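Local atomic coordinates of putative fumarylacetoacetate hydrolase family protein (PDB entry 3S52), a protein that is of unknown specific function but belongs to the fumarylacetoacetate hydrolase family, whose members are built around a curled mixed beta-sheet. Residues 22-27 against 189-194; 69-74 against 198-203; 80-85 against 93-98; 105-110 against 125-130. All coordinates share one frame; numbering follows the deposited sequence.

Contact 1 (22-27 against 189-194). With SO4 (sulfate ion), chain E.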
loop_
_atom_site.group_PDB
_atom_site.type_symbol
_atom_site.label_atom_id
_atom_site.label_comp_id
_atom_site.label_asym_id
_atom_site.label_seq_id
_atom_site.Cartn_x
_atom_site.Cartn_y
_atom_site.Cartn_z
ATOM N N VAL A 22 5.621 -4.105 -0.399
ATOM C CA VAL A 22 6.330 -4.357 0.846
ATOM C C VAL A 22 5.276 -4.344 1.961
ATOM O O VAL A 22 4.578 -3.350 2.123
ATOM C CB VAL A 22 7.357 -3.238 1.099
ATOM C CG1 VAL A 22 8.202 -3.535 2.334
ATOM C CG2 VAL A 22 8.227 -3.055 -0.117
ATOM N N VAL A 23 5.126 -5.454 2.684
ATOM C CA VAL A 23 4.171 -5.544 3.791
ATOM C C VAL A 23 4.972 -5.415 5.070
ATOM O O VAL A 23 6.002 -6.054 5.232
ATOM C CB VAL A 23 3.339 -6.849 3.749
ATOM C CG1 VAL A 23 2.222 -6.843 4.830
ATOM C CG2 VAL A 23 2.732 -7.033 2.381
ATOM N N CYS A 24 4.513 -4.550 5.960
ATOM C CA CYS A 24 5.330 -4.084 7.072
ATOM C C CYS A 24 4.577 -4.229 8.356
ATOM O O CYS A 24 3.349 -4.209 8.356
ATOM C CB CYS A 24 5.665 -2.597 6.891
ATOM S SG CYS A 24 6.408 -2.183 5.297
ATOM N N VAL A 25 5.310 -4.353 9.462
ATOM C CA VAL A 25 4.669 -4.415 10.767
ATOM C C VAL A 25 5.097 -3.243 11.651
ATOM O O VAL A 25 6.276 -2.916 11.726
ATOM C CB VAL A 25 4.962 -5.744 11.486
ATOM C CG1 VAL A 25 6.483 -5.886 11.806
ATOM C CG2 VAL A 25 4.110 -5.861 12.747
ATOM N N GLY A 26 4.140 -2.604 12.317
ATOM C CA GLY A 26 4.480 -1.563 13.281
ATOM C C GLY A 26 4.469 -2.113 14.696
ATOM O O GLY A 26 3.890 -3.171 14.955
ATOM N N SER A 27 5.114 -1.408 15.617
ATOM C CA SER A 27 5.072 -1.792 17.018
ATOM C C SER A 27 5.476 -3.239 17.227
ATOM O O SER A 27 4.783 -3.948 17.943
ATOM C CB SER A 27 3.654 -1.618 17.589
ATOM O OG SER A 27 3.161 -0.312 17.348
ATOM N N ILE A 189 8.287 -8.217 -0.414
ATOM C CA ILE A 189 9.225 -8.071 0.678
ATOM C C ILE A 189 8.421 -7.873 1.954
ATOM O O ILE A 189 7.380 -7.207 1.941
ATOM C CB ILE A 189 10.146 -6.838 0.433
ATOM C CG1 ILE A 189 10.975 -7.016 -0.847
ATOM C CG2 ILE A 189 11.033 -6.567 1.627
ATOM C CD1 ILE A 189 11.617 -5.712 -1.347
ATOM N N VAL A 190 8.903 -8.443 3.054
ATOM C CA VAL A 190 8.277 -8.226 4.347
ATOM C C VAL A 190 9.260 -7.515 5.253
ATOM O O VAL A 190 10.420 -7.936 5.369
ATOM C CB VAL A 190 7.845 -9.541 4.996
ATOM C CG1 VAL A 190 7.489 -9.315 6.474
ATOM C CG2 VAL A 190 6.681 -10.150 4.220
ATOM N N LEU A 191 8.809 -6.416 5.859
ATOM C CA LEU A 191 9.605 -5.691 6.850
ATOM C C LEU A 191 9.128 -6.118 8.220
ATOM O O LEU A 191 7.923 -6.195 8.467
ATOM C CB LEU A 191 9.456 -4.174 6.696
ATOM C CG LEU A 191 10.050 -3.565 5.423
ATOM C CD1 LEU A 191 10.118 -2.035 5.543
ATOM C CD2 LEU A 191 11.424 -4.136 5.147
ATOM N N THR A 192 10.072 -6.440 9.092
ATOM C CA THR A 192 9.756 -7.089 10.359
ATOM C C THR A 192 9.721 -6.154 11.587
ATOM O O THR A 192 9.557 -6.618 12.711
ATOM C CB THR A 192 10.715 -8.259 10.616
ATOM O OG1 THR A 192 12.052 -7.751 10.682
ATOM C CG2 THR A 192 10.626 -9.276 9.486
ATOM N N GLY A 193 9.912 -4.859 11.376
ATOM C CA GLY A 193 9.761 -3.883 12.445
ATOM C C GLY A 193 11.084 -3.318 12.921
ATOM O O GLY A 193 12.150 -3.868 12.637
ATOM N N THR A 194 11.024 -2.224 13.672
ATOM C CA THR A 194 12.250 -1.559 14.066
ATOM C C THR A 194 12.425 -1.566 15.592
ATOM O O THR A 194 11.465 -1.391 16.340
ATOM C CB THR A 194 12.259 -0.109 13.524
ATOM O OG1 THR A 194 13.573 0.437 13.616
ATOM C CG2 THR A 194 11.285 0.757 14.305
HETATM S S SO4 E . 5.781 2.243 14.038
HETATM O O1 SO4 E . 6.717 3.323 14.356
HETATM O O2 SO4 E . 5.778 2.012 12.605
HETATM O O3 SO4 E . 6.173 1.002 14.712
HETATM O O4 SO4 E . 4.442 2.664 14.480
HETATM O O HOH W 1 8.022 -1.164 13.453
#

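Contact 2 (69-74 against 198-203)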
loop_
_atom_site.group_PDB
_atom_site.type_symbol
_atom_site.label_atom_id
_atom_site.label_comp_id
_atom_site.label_asym_id
_atom_site.label_seq_id
_atom_site.Cartn_x
_atom_site.Cartn_y
_atom_site.Cartn_z
ATOM N N SER A 69 10.079 16.355 9.632
ATOM C CA SER A 69 11.287 15.560 9.811
ATOM C C SER A 69 11.085 14.129 9.323
ATOM O O SER A 69 9.992 13.567 9.435
ATOM C CB SER A 69 11.725 15.564 11.273
ATOM O OG SER A 69 10.724 14.975 12.084
ATOM N N VAL A 70 12.149 13.570 8.757
ATOM C CA VAL A 70 12.177 12.201 8.284
ATOM C C VAL A 70 13.013 11.350 9.245
ATOM O O VAL A 70 14.189 11.649 9.492
ATOM C CB VAL A 70 12.776 12.150 6.857
ATOM C CG1 VAL A 70 12.855 10.732 6.353
ATOM C CG2 VAL A 70 11.951 13.014 5.910
ATOM N N HIS A 71 12.403 10.295 9.786
ATOM C CA HIS A 71 13.066 9.422 10.757
ATOM C C HIS A 71 13.504 8.076 10.166
ATOM O O HIS A 71 12.769 7.464 9.393
ATOM C CB HIS A 71 12.134 9.154 11.949
ATOM C CG HIS A 71 12.001 10.310 12.893
ATOM N ND1 HIS A 71 11.989 11.623 12.470
ATOM C CD2 HIS A 71 11.865 10.347 14.240
ATOM C CE1 HIS A 71 11.859 12.419 13.518
ATOM N NE2 HIS A 71 11.786 11.670 14.604
ATOM N N HIS A 72 14.688 7.610 10.549
ATOM C CA HIS A 72 15.145 6.283 10.154
ATOM C C HIS A 72 14.482 5.192 11.027
ATOM O O HIS A 72 14.293 5.390 12.231
ATOM C CB HIS A 72 16.675 6.199 10.261
ATOM C CG HIS A 72 17.212 6.561 11.616
ATOM N ND1 HIS A 72 17.169 5.697 12.692
ATOM C CD2 HIS A 72 17.802 7.695 12.071
ATOM C CE1 HIS A 72 17.703 6.285 13.750
ATOM N NE2 HIS A 72 18.095 7.498 13.401
ATOM N N GLU A 73 14.065 4.078 10.419
ATOM C CA GLU A 73 13.740 2.899 11.209
ATOM C C GLU A 73 14.365 1.671 10.565
ATOM O O GLU A 73 13.794 1.116 9.623
ATOM C CB GLU A 73 12.215 2.728 11.266
ATOM C CG GLU A 73 11.489 4.031 11.534
ATOM C CD GLU A 73 10.019 3.832 11.860
ATOM O OE1 GLU A 73 9.429 2.835 11.382
ATOM O OE2 GLU A 73 9.466 4.677 12.601
ATOM N N ILE A 74 15.456 1.175 11.136
ATOM C CA ILE A 74 16.161 0.037 10.542
ATOM C C ILE A 74 15.367 -1.244 10.829
ATOM O O ILE A 74 14.748 -1.370 11.891
ATOM C CB ILE A 74 17.630 -0.079 11.051
ATOM C CG1 ILE A 74 18.407 -1.101 10.221
ATOM C CG2 ILE A 74 17.671 -0.477 12.510
ATOM C CD1 ILE A 74 19.864 -1.265 10.653
ATOM N N VAL A 198 14.812 5.043 17.069
ATOM C CA VAL A 198 14.342 5.770 15.905
ATOM C C VAL A 198 14.595 7.269 16.063
ATOM O O VAL A 198 14.405 7.833 17.148
ATOM C CB VAL A 198 12.847 5.482 15.648
ATOM C CG1 VAL A 198 12.296 6.401 14.576
ATOM C CG2 VAL A 198 12.674 4.016 15.242
ATOM N N GLY A 199 15.023 7.916 14.981
ATOM C CA GLY A 199 15.376 9.319 15.053
ATOM C C GLY A 199 15.458 10.015 13.712
ATOM O O GLY A 199 15.387 9.375 12.667
ATOM N N PRO A 200 15.617 11.345 13.739
ATOM C CA PRO A 200 15.601 12.149 12.511
ATOM C C PRO A 200 16.905 12.036 11.728
ATOM O O PRO A 200 17.971 11.787 12.285
ATOM C CB PRO A 200 15.420 13.579 13.032
ATOM C CG PRO A 200 16.029 13.559 14.394
ATOM C CD PRO A 200 15.791 12.171 14.950
HETATM N N MSE A 201 16.803 12.209 10.423
HETATM C CA MSE A 201 17.974 12.305 9.573
HETATM C C MSE A 201 17.883 13.622 8.849
HETATM O O MSE A 201 16.795 14.171 8.711
HETATM C CB MSE A 201 17.970 11.198 8.536
HETATM C CG MSE A 201 17.684 9.828 9.101
HETATM SE SE MSE A 201 18.097 8.510 7.753
HETATM C CE MSE A 201 16.772 9.050 6.452
ATOM N N GLN A 202 19.014 14.121 8.369
ATOM C CA GLN A 202 18.992 15.299 7.508
ATOM C C GLN A 202 19.977 15.163 6.361
ATOM O O GLN A 202 20.874 14.316 6.379
ATOM C CB GLN A 202 19.239 16.593 8.291
ATOM C CG GLN A 202 20.536 16.639 9.091
ATOM C CD GLN A 202 20.690 17.940 9.889
ATOM O OE1 GLN A 202 19.707 18.524 10.352
ATOM N NE2 GLN A 202 21.928 18.390 10.054
ATOM N N SER A 203 19.777 15.993 5.347
ATOM C CA SER A 203 20.651 16.008 4.200
ATOM C C SER A 203 22.109 16.144 4.657
ATOM O O SER A 203 22.439 16.993 5.484
ATOM C CB SER A 203 20.252 17.156 3.271
ATOM O OG SER A 203 20.768 16.932 1.977
HETATM O O HOH W 2 14.302 15.054 8.578
#

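Contact 3 (80-85 against 93-98)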
loop_
_atom_site.group_PDB
_atom_site.type_symbol
_atom_site.label_atom_id
_atom_site.label_comp_id
_atom_site.label_asym_id
_atom_site.label_seq_id
_atom_site.Cartn_x
_atom_site.Cartn_y
_atom_site.Cartn_z
ATOM N N ILE A 80 10.199 -12.867 -0.211
ATOM C CA ILE A 80 9.359 -14.019 -0.466
ATOM C C ILE A 80 9.684 -14.594 -1.852
ATOM O O ILE A 80 9.698 -13.864 -2.839
ATOM C CB ILE A 80 7.854 -13.663 -0.402
ATOM C CG1 ILE A 80 7.499 -12.948 0.913
ATOM C CG2 ILE A 80 7.013 -14.919 -0.598
ATOM C CD1 ILE A 80 7.845 -13.740 2.162
ATOM N N GLY A 81 9.961 -15.895 -1.921
ATOM C CA GLY A 81 10.278 -16.536 -3.193
ATOM C C GLY A 81 9.172 -17.405 -3.772
ATOM O O GLY A 81 9.268 -17.861 -4.914
ATOM N N THR A 82 8.128 -17.648 -2.981
ATOM C CA THR A 82 7.008 -18.489 -3.398
ATOM C C THR A 82 5.733 -17.846 -2.892
ATOM O O THR A 82 5.679 -17.447 -1.740
ATOM C CB THR A 82 7.115 -19.889 -2.748
ATOM O OG1 THR A 82 8.388 -20.476 -3.053
ATOM C CG2 THR A 82 5.995 -20.808 -3.226
ATOM N N PRO A 83 4.676 -17.808 -3.719
ATOM C CA PRO A 83 3.504 -17.044 -3.282
ATOM C C PRO A 83 2.847 -17.642 -2.048
ATOM O O PRO A 83 2.800 -18.862 -1.860
ATOM C CB PRO A 83 2.566 -17.092 -4.496
ATOM C CG PRO A 83 3.016 -18.299 -5.288
ATOM C CD PRO A 83 4.506 -18.381 -5.067
ATOM N N LEU A 84 2.357 -16.768 -1.181
ATOM C CA LEU A 84 1.712 -17.209 0.051
ATOM C C LEU A 84 0.338 -16.573 0.203
ATOM O O LEU A 84 0.201 -15.344 0.113
ATOM C CB LEU A 84 2.571 -16.833 1.249
ATOM C CG LEU A 84 3.948 -17.472 1.305
ATOM C CD1 LEU A 84 4.860 -16.684 2.256
ATOM C CD2 LEU A 84 3.835 -18.949 1.715
ATOM N N LYS A 85 -0.682 -17.405 0.404
ATOM C CA LYS A 85 -2.019 -16.898 0.710
ATOM C C LYS A 85 -2.641 -17.787 1.785
ATOM O O LYS A 85 -2.752 -18.994 1.591
ATOM C CB LYS A 85 -2.890 -16.888 -0.542
ATOM C CG LYS A 85 -4.302 -16.358 -0.297
ATOM C CD LYS A 85 -5.154 -16.438 -1.557
ATOM C CE LYS A 85 -6.620 -16.097 -1.270
ATOM N NZ LYS A 85 -6.787 -14.710 -0.725
ATOM N N ALA A 93 7.743 -20.818 6.175
ATOM C CA ALA A 93 9.158 -21.146 6.328
ATOM C C ALA A 93 9.816 -21.549 4.992
ATOM O O ALA A 93 10.929 -21.121 4.699
ATOM C CB ALA A 93 9.337 -22.253 7.372
ATOM N N ARG A 94 9.125 -22.359 4.186
ATOM C CA ARG A 94 9.689 -22.889 2.937
ATOM C C ARG A 94 9.719 -21.850 1.822
ATOM O O ARG A 94 10.339 -22.062 0.774
ATOM C CB ARG A 94 8.880 -24.100 2.427
ATOM C CG ARG A 94 8.680 -25.230 3.426
ATOM C CD ARG A 94 8.083 -26.489 2.756
ATOM N NE ARG A 94 6.824 -26.215 2.057
ATOM C CZ ARG A 94 5.620 -26.500 2.545
ATOM N NH1 ARG A 94 5.507 -27.080 3.734
ATOM N NH2 ARG A 94 4.527 -26.211 1.844
ATOM N N ALA A 95 9.003 -20.753 2.022
ATOM C CA ALA A 95 8.812 -19.767 0.969
ATOM C C ALA A 95 9.842 -18.630 1.004
ATOM O O ALA A 95 9.908 -17.809 0.085
ATOM C CB ALA A 95 7.385 -19.190 1.038
ATOM N N ILE A 96 10.627 -18.562 2.068
ATOM C CA ILE A 96 11.541 -17.431 2.230
ATOM C C ILE A 96 12.789 -17.579 1.344
ATOM O O ILE A 96 13.467 -18.612 1.377
ATOM C CB ILE A 96 11.884 -17.206 3.716
ATOM C CG1 ILE A 96 10.606 -16.797 4.473
ATOM C CG2 ILE A 96 12.956 -16.147 3.860
ATOM C CD1 ILE A 96 10.748 -16.696 5.984
ATOM N N ALA A 97 13.019 -16.590 0.480
ATOM C CA ALA A 97 14.160 -16.607 -0.441
ATOM C C ALA A 97 15.473 -16.056 0.126
ATOM O O ALA A 97 16.545 -16.562 -0.163
ATOM C CB ALA A 97 13.810 -15.938 -1.764
ATOM N N GLY A 98 15.400 -14.997 0.913
ATOM C CA GLY A 98 16.617 -14.386 1.414
ATOM C C GLY A 98 16.321 -13.281 2.397
ATOM O O GLY A 98 15.161 -12.922 2.617
HETATM O O HOH W 3 8.077 -22.928 -1.268
HETATM O O HOH W 4 11.072 -19.844 -2.122
#

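Contact 4 (105-110 against 125-130). With SO4 (sulfate ion), chain E.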
loop_
_atom_site.group_PDB
_atom_site.type_symbol
_atom_site.label_atom_id
_atom_site.label_comp_id
_atom_site.label_asym_id
_atom_site.label_seq_id
_atom_site.Cartn_x
_atom_site.Cartn_y
_atom_site.Cartn_z
ATOM N N LEU A 105 11.485 4.527 6.253
ATOM C CA LEU A 105 11.571 5.968 6.496
ATOM C C LEU A 105 10.175 6.499 6.717
ATOM O O LEU A 105 9.248 6.155 5.987
ATOM C CB LEU A 105 12.207 6.729 5.326
ATOM C CG LEU A 105 13.609 6.364 4.828
ATOM C CD1 LEU A 105 14.009 7.304 3.706
ATOM C CD2 LEU A 105 14.617 6.416 5.954
ATOM N N THR A 106 10.036 7.380 7.695
ATOM C CA THR A 106 8.718 7.754 8.163
ATOM C C THR A 106 8.656 9.254 8.331
ATOM O O THR A 106 9.570 9.846 8.895
ATOM C CB THR A 106 8.440 7.095 9.525
ATOM O OG1 THR A 106 8.492 5.668 9.385
ATOM C CG2 THR A 106 7.054 7.519 10.084
ATOM N N LEU A 107 7.571 9.878 7.895
ATOM C CA LEU A 107 7.455 11.295 8.190
ATOM C C LEU A 107 6.754 11.300 9.525
ATOM O O LEU A 107 5.533 11.215 9.616
ATOM C CB LEU A 107 6.616 11.986 7.113
ATOM C CG LEU A 107 7.289 11.953 5.730
ATOM C CD1 LEU A 107 6.366 12.443 4.602
ATOM C CD2 LEU A 107 8.575 12.756 5.758
ATOM N N ARG A 108 7.547 11.479 10.572
ATOM C CA ARG A 108 7.096 11.128 11.910
ATOM C C ARG A 108 6.035 12.095 12.398
ATOM O O ARG A 108 5.099 11.691 13.080
ATOM C CB ARG A 108 8.269 11.096 12.895
ATOM C CG ARG A 108 7.877 10.711 14.317
ATOM C CD ARG A 108 9.084 10.619 15.247
ATOM N NE ARG A 108 8.692 10.226 16.603
ATOM C CZ ARG A 108 9.546 9.886 17.567
ATOM N NH1 ARG A 108 10.854 9.880 17.340
ATOM N NH2 ARG A 108 9.090 9.545 18.765
ATOM N N GLU A 109 6.198 13.375 12.063
ATOM C CA GLU A 109 5.231 14.395 12.448
ATOM C C GLU A 109 3.880 14.130 11.798
ATOM O O GLU A 109 2.848 14.190 12.463
ATOM C CB GLU A 109 5.732 15.804 12.082
ATOM C CG GLU A 109 7.049 16.210 12.759
ATOM C CD GLU A 109 7.654 17.491 12.175
ATOM O OE1 GLU A 109 6.906 18.480 11.985
ATOM O OE2 GLU A 109 8.877 17.507 11.902
ATOM N N LEU A 110 3.881 13.845 10.499
ATOM C CA LEU A 110 2.629 13.501 9.812
ATOM C C LEU A 110 2.010 12.253 10.425
ATOM O O LEU A 110 0.820 12.238 10.749
ATOM C CB LEU A 110 2.846 13.273 8.313
ATOM C CG LEU A 110 2.922 14.452 7.348
ATOM C CD1 LEU A 110 2.935 13.940 5.911
ATOM C CD2 LEU A 110 1.760 15.397 7.557
ATOM N N LYS A 125 4.120 6.898 5.483
ATOM C CA LYS A 125 4.906 5.673 5.297
ATOM C C LYS A 125 5.196 5.185 3.876
ATOM O O LYS A 125 6.097 4.358 3.663
ATOM C CB LYS A 125 4.196 4.548 6.058
ATOM C CG LYS A 125 4.200 4.739 7.560
ATOM C CD LYS A 125 5.507 4.204 8.113
ATOM C CE LYS A 125 5.488 4.054 9.615
ATOM N NZ LYS A 125 6.831 3.535 10.053
ATOM N N ALA A 126 4.381 5.637 2.927
ATOM C CA ALA A 126 4.397 5.104 1.556
ATOM C C ALA A 126 5.003 6.011 0.499
ATOM O O ALA A 126 4.995 5.667 -0.688
ATOM C CB ALA A 126 3.003 4.644 1.131
ATOM N N PHE A 127 5.494 7.177 0.912
ATOM C CA PHE A 127 5.932 8.197 -0.032
ATOM C C PHE A 127 7.127 7.695 -0.858
ATOM O O PHE A 127 7.797 6.726 -0.478
ATOM C CB PHE A 127 6.290 9.499 0.705
ATOM C CG PHE A 127 7.388 9.335 1.723
ATOM C CD1 PHE A 127 8.719 9.516 1.367
ATOM C CD2 PHE A 127 7.086 8.987 3.034
ATOM C CE1 PHE A 127 9.736 9.347 2.315
ATOM C CE2 PHE A 127 8.089 8.807 3.980
ATOM C CZ PHE A 127 9.415 8.988 3.625
ATOM N N ASP A 128 7.381 8.337 -1.996
ATOM C CA ASP A 128 8.458 7.897 -2.884
ATOM C C ASP A 128 9.763 7.770 -2.129
ATOM O O ASP A 128 10.134 8.671 -1.382
ATOM C CB ASP A 128 8.680 8.893 -4.028
ATOM C CG ASP A 128 7.570 8.863 -5.057
ATOM O OD1 ASP A 128 6.679 7.983 -4.959
ATOM O OD2 ASP A 128 7.609 9.715 -5.977
ATOM N N GLY A 129 10.453 6.655 -2.330
ATOM C CA GLY A 129 11.754 6.442 -1.729
ATOM C C GLY A 129 11.734 6.173 -0.239
ATOM O O GLY A 129 12.780 6.231 0.404
ATOM N N SER A 130 10.578 5.823 0.321
ATOM C CA SER A 130 10.507 5.637 1.783
ATOM C C SER A 130 11.016 4.266 2.241
ATOM O O SER A 130 10.878 3.900 3.412
ATOM C CB SER A 130 9.083 5.808 2.292
ATOM O OG SER A 130 8.278 4.773 1.777
HETATM S S SO4 E . 5.781 2.243 14.038
HETATM O O1 SO4 E . 6.717 3.323 14.356
HETATM O O2 SO4 E . 5.778 2.012 12.605
HETATM O O3 SO4 E . 6.173 1.002 14.712
HETATM O O4 SO4 E . 4.442 2.664 14.480
#

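Contact 1 (22-27 against 189-194)
Val23 ties strand 22-26 to strand 189-191 with both of its backbone polar groups: Val23 N donates to Ile189 O at 3.0 Å, and Val23 O receives Leu191 N at 2.9 Å. The strands run parallel here, their axes 4.7 Å apart. Apolar side chains pack on the face carrying Val22, Cys24 and Leu191. With CG1 anti to its backbone N (chi1 -175°), Val22 lays that methyl on Leu191 CG at 3.6 Å, while Cys24 SG rests against Leu191 CD1 at 3.7 Å, so the one leucine side chain serves both neighbours. Val23 and Val190 face the other way, onto Met178 of helix 171-181. Beyond Leu191 the pairing slackens, though one tight spot remains. The bond from Val25 N to Leu191 O is weak, at 3.3 Å, and Val25 CG1, set between its own backbone N and carbonyl carbon (chi1 64°), wedges against Thr192 C at 3.3 Å. Gly193 has no CB to collide with that methyl. Past this point the chains separate, and a water lies between Val25 O and Thr194 N. Next to it Ser27 N gives a nearly straight bond (166°) to a sulfate oxygen, O3, at 2.8 Å; His32 and Lys125 hold the same ion, which probably came from the crystallisation liquor. This is a parallel strand pair of the family's mixed sheet, parting beside an anion-binding spot that may mark a pocket.

Contact 2 (69-74 against 198-203)
Gly199 O is gripped from several directions by two consecutive histidines. His72 N donates to it at 2.8 Å, His71 CA adds a CH...O contact at 3.0 Å, and the same oxygen lies over one face of the His72 ring, toward its rim. The second direct bond, Met201 N to Val70 O, is also 2.8 Å long. These short strands cross steeply, 116° apart, rather than lying flat together. The His71 ring is roofed by the Gly199-Pro200 peptide, with Pro200 CD 4.2 Å from the ring centroid in a CH-pi contact; Val198 CG1 comes in at the ring's edge. His72 has CG between its backbone N and carbonyl carbon (chi1 55°), bringing the ring across to the selenomethionine at 201, whose CG meets His72 CD2 in the ring plane at 3.7 Å. Val198 also sets CG1 3.2 Å from His72 O. One water joins Val70 N to Met201 O, extending the pairing by one link. The polar ends look elsewhere: His72 ND1 to Gln160, and Glu73 to Lys125 in a salt bridge. The clear hydrogen bonds of this contact thus come from backbone groups and a water, and both imidazoles offer flat surfaces to the Gly199-Pro200 backbone.

Contact 3 (80-85 against 93-98)
Gly81 N meets Ala95 O at 2.8 Å, with the donor almost exactly in line with the carbonyl (C=O...N angle 177°), just where the chain leaves strand 70-80 and where helix 89-95 gives way to strand 96-107. Beside it, Ile80 and Ile96 form an antiparallel non-hydrogen-bonded pair, CA to CA 4.9 Å, with side chains diverging. The close packing gathers round the methyl of Ala95. Leu84, its CG anti to the carbonyl carbon (chi1 -62°), reaches across to Ala95 and spreads its fork on that methyl, CD2 lying 3.6 Å from Ala95 CB and CD1 only slightly farther. Thr82 approaches from its own part of the loop, CB to Ala95 CB 3.9 Å. Leu84 also touches Arg91 and Val92 of the helix and Ile175 of helix 171-181. Ala97 CB leans on the bare backbone of Gly81, which has no side chain, 3.9 Å from Gly81 CA. The outer flank is wetter. Thr82 OG1 binds two waters, at 3.0 and 2.9 Å, and these reach Arg94 O and Ala95 O respectively through weak bonds. Farther along, Lys85 leaves the contact to make a salt bridge with Asp128 of the second subunit. The carbonyls of Arg94 and Ala95, near the helix end, are thus taken up by a loop amide and by water held on a threonine, a mixture that would probably temper the partial negative charge there, while the alanine methyl packs under the leucine fork.

Contact 4 (105-110 against 125-130)
Phe127 sets its ring against Leu107, with CE2 3.7 Å from Leu107 CG and the two side chains crossing at a slant. Its CG lies between the backbone N and carbonyl carbon (chi1 59°), which swings the ring back over its own turn, and Ser130 CB covers one face, 3.4 Å above the plane and over the centre. The CE2-CZ side of the ring also borders Leu105, CZ being 4.0 Å from Leu105 CB. The turn itself, Phe127 to Ser130, is a type II beta turn closed by Ser130 N to Phe127 O, with Gly129 supplying the positive phi of the third position. Leu105 N bonds this turn through Ser130 O at 3.0 Å, the donor tilted 29° out of the carbonyl plane, while Leu105 CD1 lies 3.7 Å from Gly129 O. Lys49 NZ reinforces the same place by bonding both Ser130 O and Lys125 O. On the far side of Thr106 the character changes from apolar to charged. Lys125 bends at its second torsion (chi2 -84°) and then runs straight, carrying NZ to Thr106 OG1 at 2.8 Å. Besides its bridge to Glu73, that ammonium makes a salt bridge with Asp104 and reaches the sulfate oxygen O2 at 3.2 Å, and these partners together fix where it sits. An apolar patch of leucine and phenylalanine thus lies next to a cluster of lysine, carboxylates and a bound anion, consistent with a ligand pocket of this family's fold.

How the contacts relate
From the N terminus, residues 22-27 open the long loop that contact 1 closes at 189-194. Before it closes, 69-74 opens contact 2, completed only at 198-203, so these two cross. Contacts 3 and 4 fall within both loops and follow one another: 80-85 returns to 93-98 around a helix, and 105-110 returns to 125-130 around two. Strand 70-80 pairs with 96-107, 189-191 and 199-201, and all four contacts reach this sheet. Contact 3 lies across the chain's centre from contact 2, about 30 Å between contact centres. Contacts 2 and 4 touch through Glu73 and Lys125, and contacts 1 and 4 share the sulfate.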